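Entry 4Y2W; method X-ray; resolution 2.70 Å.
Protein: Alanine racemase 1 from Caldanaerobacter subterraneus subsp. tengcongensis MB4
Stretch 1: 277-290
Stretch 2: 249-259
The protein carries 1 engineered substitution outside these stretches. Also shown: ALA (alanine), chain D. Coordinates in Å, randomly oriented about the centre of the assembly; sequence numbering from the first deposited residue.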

# COMPACT_ATOMS: atom_id res chain seq x y z
N LYS A 277 -7.77 5.35 -35.66
CA LYS A 277 -8.98 5.76 -34.96
C LYS A 277 -9.20 4.82 -33.79
O LYS A 277 -9.17 3.60 -33.96
CB LYS A 277 -10.20 5.74 -35.88
CG LYS A 277 -10.84 7.10 -36.12
CD LYS A 277 -12.35 6.99 -36.26
CE LYS A 277 -13.02 8.35 -36.07
NZ LYS A 277 -12.87 8.89 -34.69
N SER A 278 -9.43 5.38 -32.61
CA SER A 278 -9.49 4.59 -31.39
C SER A 278 -10.58 5.06 -30.44
O SER A 278 -10.97 6.23 -30.47
CB SER A 278 -8.14 4.63 -30.67
OG SER A 278 -7.08 4.27 -31.54
N VAL A 279 -11.05 4.14 -29.61
CA VAL A 279 -11.89 4.45 -28.46
C VAL A 279 -11.07 4.24 -27.19
O VAL A 279 -10.67 3.12 -26.89
CB VAL A 279 -13.15 3.55 -28.41
CG1 VAL A 279 -14.04 3.94 -27.24
CG2 VAL A 279 -13.92 3.64 -29.72
N ILE A 280 -10.82 5.32 -26.46
CA ILE A 280 -10.04 5.27 -25.22
C ILE A 280 -10.96 5.37 -24.02
O ILE A 280 -11.78 6.28 -23.92
CB ILE A 280 -9.03 6.44 -25.15
CG1 ILE A 280 -8.16 6.47 -26.41
CG2 ILE A 280 -8.17 6.34 -23.90
CD1 ILE A 280 -7.47 5.15 -26.73
N ALA A 281 -10.82 4.42 -23.09
CA ALA A 281 -11.53 4.50 -21.83
C ALA A 281 -10.56 4.91 -20.72
O ALA A 281 -9.38 4.57 -20.76
CB ALA A 281 -12.18 3.17 -21.50
N THR A 282 -11.08 5.66 -19.76
CA THR A 282 -10.32 6.02 -18.57
C THR A 282 -10.92 5.26 -17.39
O THR A 282 -12.15 5.14 -17.27
CB THR A 282 -10.38 7.54 -18.31
OG1 THR A 282 -10.09 8.25 -19.51
CG2 THR A 282 -9.38 7.94 -17.24
N ILE A 283 -10.07 4.75 -16.51
CA ILE A 283 -10.53 3.97 -15.37
C ILE A 283 -9.92 4.52 -14.08
O ILE A 283 -8.73 4.85 -14.04
CB ILE A 283 -10.23 2.46 -15.53
CG1 ILE A 283 -8.77 2.22 -15.96
CG2 ILE A 283 -11.18 1.84 -16.54
CD1 ILE A 283 -8.45 0.77 -16.24
N PRO A 284 -10.73 4.64 -13.02
CA PRO A 284 -10.29 5.31 -11.81
C PRO A 284 -9.44 4.42 -10.90
O PRO A 284 -9.74 4.26 -9.72
CB PRO A 284 -11.61 5.70 -11.15
CG PRO A 284 -12.53 4.58 -11.51
CD PRO A 284 -12.10 4.11 -12.88
N VAL A 285 -8.38 3.84 -11.47
CA VAL A 285 -7.39 3.10 -10.69
C VAL A 285 -5.99 3.51 -11.13
O VAL A 285 -5.71 3.60 -12.32
CB VAL A 285 -7.59 1.57 -10.80
CG1 VAL A 285 -7.29 1.07 -12.21
CG2 VAL A 285 -6.73 0.84 -9.77
N GLY A 286 -5.12 3.76 -10.15
CA GLY A 286 -3.75 4.17 -10.43
C GLY A 286 -2.77 3.52 -9.47
O GLY A 286 -3.13 2.56 -8.79
N TYR A 287 -1.55 4.05 -9.40
CA TYR A 287 -0.50 3.40 -8.61
C TYR A 287 -0.65 3.57 -7.10
O TYR A 287 -0.11 2.76 -6.34
CB TYR A 287 0.91 3.82 -9.08
CG TYR A 287 1.20 5.30 -9.14
CD1 TYR A 287 1.42 6.04 -7.98
CD2 TYR A 287 1.31 5.96 -10.36
CE1 TYR A 287 1.71 7.40 -8.04
CE2 TYR A 287 1.60 7.31 -10.43
CZ TYR A 287 1.80 8.03 -9.26
OH TYR A 287 2.08 9.37 -9.34
N ALA A 288 -1.38 4.58 -6.67
CA ALA A 288 -1.67 4.76 -5.26
C ALA A 288 -2.64 3.70 -4.75
O ALA A 288 -2.78 3.50 -3.54
CB ALA A 288 -2.22 6.15 -4.99
N ASP A 289 -3.33 3.03 -5.68
CA ASP A 289 -4.25 1.94 -5.34
C ASP A 289 -3.59 0.57 -5.35
O ASP A 289 -4.19 -0.41 -4.89
CB ASP A 289 -5.43 1.94 -6.32
CG ASP A 289 -6.26 3.20 -6.22
OD1 ASP A 289 -6.54 3.64 -5.09
OD2 ASP A 289 -6.63 3.76 -7.28
N GLY A 290 -2.36 0.50 -5.86
CA GLY A 290 -1.63 -0.77 -5.97
C GLY A 290 -1.41 -1.26 -7.39
O GLY A 290 -1.01 -2.41 -7.59
N ALA D . -1.32 13.37 -11.38
CA ALA D . 0.07 12.95 -11.04
C ALA D . 0.25 11.46 -11.32
O ALA D . -0.73 10.71 -11.33
CB ALA D . 0.38 13.28 -9.59
OXT ALA D . 1.36 10.95 -11.53
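Stretch 2, residues 249-259: RFTTRVVHLKD

Stretch 2 lies on stretch 1 as an antiparallel β-strand partner, paired along residues 256-259, with backbone hydrogen bonds from Val 255, His 256 and Lys 258, and then folding across the loop after the strand of stretch 1 through side-chain packing. The strand of stretch 1 covers 278-283; stretch 2 contributes two strands, 249-253 and 256-259, interrupted at Val 254 and Val 255. The axes of 278-283 and 256-259 approach to 4.8 Å with a signed crossing angle of 159°, close to antiparallel, whereas the axis of 249-253 comes no nearer than 7.7 Å to that of 278-283 and its direction differs by 119°, so the sheet register belongs to the second strand.

The register follows from the CA separations, which alternate as antiparallel pairing requires. Val 279 CA to Asp 259 CA is 4.7 Å and Ala 281 CA to Leu 257 CA is 4.6 Å, both non-hydrogen-bonded pairs; the hydrogen-bonded pairs are wider, with Ile 280 CA to Lys 258 CA at 5.5 Å and Thr 282 CA to His 256 CA at 5.1 Å. Ile 280 and Lys 258 bond reciprocally: Ile 280 N donates to Lys 258 O at 3.0 Å, and Lys 258 N to Ile 280 O at 3.0 Å with an angle of 169° at the hydrogen. Thr 282 N reaches His 256 O at 2.9 Å, but the return bond to Thr 282 O comes from Val 255 N, at 3.1 Å. This shift of donor by one residue marks the departure from regular pairing. At the narrow pairs CA-H...O contacts fill in, the shortest being Ala 281 CA to His 256 O at 3.1 Å.

Side chains sort by face. Val 279, Ala 281, Leu 257 and Asp 259 share one, where Ala 281 CB lies 3.6 Å from Leu 257 CD2. The other carries Ile 280, Thr 282, His 256 and Lys 258; there Thr 282 OG1 sits at the edge of the imidazole, 3.9 Å from His 256 CD2.

At the end of the strand and in the loop after it, contact passes to 250-255. Pro 284 CD lies 3.1 Å from Arg 253 O, and Pro 284 CG is 3.7 Å from Val 255 CG2. Thr 252 directs its CA-to-CB bond toward stretch 1, placing CG2 3.9 Å from Ile 283 CB. Farther along, Phe 250 CZ approaches Val 285 CG2 at 4.2 Å and Asp 289 O at 3.9 Å, both obliquely to the ring. In total the two stretches bury 833 Å², both sides summed.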

# COMPACT_ATOMS: atom_id res chain seq x y z
N ARG A 249 -10.76 -10.81 -6.56
CA ARG A 249 -10.87 -10.14 -7.86
C ARG A 249 -10.67 -8.63 -7.68
O ARG A 249 -11.49 -7.95 -7.06
CB ARG A 249 -12.22 -10.42 -8.51
CG ARG A 249 -12.44 -11.88 -8.89
CD ARG A 249 -13.32 -11.99 -10.12
NE ARG A 249 -14.54 -11.18 -10.00
CZ ARG A 249 -15.22 -10.64 -11.01
NH1 ARG A 249 -14.83 -10.80 -12.27
NH2 ARG A 249 -16.31 -9.93 -10.75
N PHE A 250 -9.58 -8.11 -8.24
CA PHE A 250 -9.27 -6.69 -8.19
C PHE A 250 -9.90 -6.04 -9.42
O PHE A 250 -9.46 -6.28 -10.54
CB PHE A 250 -7.74 -6.50 -8.18
CG PHE A 250 -7.27 -5.10 -7.89
CD1 PHE A 250 -8.14 -4.11 -7.43
CD2 PHE A 250 -5.93 -4.79 -8.04
CE1 PHE A 250 -7.67 -2.83 -7.16
CE2 PHE A 250 -5.46 -3.52 -7.76
CZ PHE A 250 -6.33 -2.54 -7.32
N THR A 251 -10.94 -5.24 -9.20
CA THR A 251 -11.76 -4.72 -10.29
C THR A 251 -11.97 -3.21 -10.23
O THR A 251 -11.79 -2.58 -9.18
CB THR A 251 -13.14 -5.40 -10.31
OG1 THR A 251 -13.96 -4.87 -9.26
CG2 THR A 251 -13.00 -6.92 -10.13
N THR A 252 -12.34 -2.63 -11.37
CA THR A 252 -12.72 -1.22 -11.47
C THR A 252 -13.77 -1.02 -12.57
O THR A 252 -14.25 -2.00 -13.14
CB THR A 252 -11.50 -0.32 -11.72
OG1 THR A 252 -11.90 1.05 -11.63
CG2 THR A 252 -10.90 -0.58 -13.10
N ARG A 253 -14.12 0.23 -12.85
CA ARG A 253 -15.20 0.53 -13.79
C ARG A 253 -14.79 1.53 -14.86
O ARG A 253 -13.89 2.35 -14.66
CB ARG A 253 -16.42 1.07 -13.05
CG ARG A 253 -16.99 0.12 -12.00
CD ARG A 253 -17.78 -1.01 -12.64
NE ARG A 253 -17.93 -2.14 -11.71
CZ ARG A 253 -18.85 -3.10 -11.81
NH1 ARG A 253 -19.74 -3.10 -12.80
NH2 ARG A 253 -18.87 -4.06 -10.90
N VAL A 254 -15.48 1.47 -16.00
CA VAL A 254 -15.28 2.45 -17.06
C VAL A 254 -15.94 3.75 -16.60
O VAL A 254 -17.12 3.78 -16.26
CB VAL A 254 -15.85 1.98 -18.41
CG1 VAL A 254 -15.62 3.04 -19.48
CG2 VAL A 254 -15.20 0.67 -18.84
N VAL A 255 -15.14 4.81 -16.60
CA VAL A 255 -15.54 6.10 -16.06
C VAL A 255 -15.63 7.17 -17.15
O VAL A 255 -16.29 8.19 -16.97
CB VAL A 255 -14.56 6.49 -14.91
CG1 VAL A 255 -14.07 7.94 -14.99
CG2 VAL A 255 -15.19 6.19 -13.56
N HIS A 256 -14.98 6.94 -18.29
CA HIS A 256 -15.02 7.88 -19.40
C HIS A 256 -14.65 7.20 -20.70
O HIS A 256 -13.71 6.42 -20.74
CB HIS A 256 -14.07 9.05 -19.13
CG HIS A 256 -14.01 10.05 -20.25
ND1 HIS A 256 -15.14 10.66 -20.76
CD2 HIS A 256 -12.96 10.55 -20.94
CE1 HIS A 256 -14.78 11.50 -21.71
NE2 HIS A 256 -13.47 11.46 -21.84
N LEU A 257 -15.40 7.51 -21.77
CA LEU A 257 -15.10 7.02 -23.11
C LEU A 257 -14.99 8.20 -24.09
O LEU A 257 -15.91 9.02 -24.17
CB LEU A 257 -16.20 6.08 -23.59
CG LEU A 257 -16.41 4.80 -22.78
CD1 LEU A 257 -17.80 4.22 -23.04
CD2 LEU A 257 -15.33 3.78 -23.11
N LYS A 258 -13.88 8.28 -24.81
CA LYS A 258 -13.75 9.25 -25.90
C LYS A 258 -13.28 8.60 -27.20
O LYS A 258 -12.52 7.63 -27.19
CB LYS A 258 -12.82 10.41 -25.53
CG LYS A 258 -11.49 10.02 -24.89
CD LYS A 258 -10.43 11.11 -25.08
CE LYS A 258 -9.59 11.32 -23.83
NZ LYS A 258 -9.13 10.05 -23.20
N ASP A 259 -13.77 9.15 -28.31
CA ASP A 259 -13.33 8.79 -29.64
C ASP A 259 -12.26 9.77 -30.07
O ASP A 259 -12.47 10.98 -30.01
CB ASP A 259 -14.50 8.87 -30.62
CG ASP A 259 -15.52 7.77 -30.41
OD1 ASP A 259 -15.32 6.67 -30.97
OD2 ASP A 259 -16.51 8.00 -29.70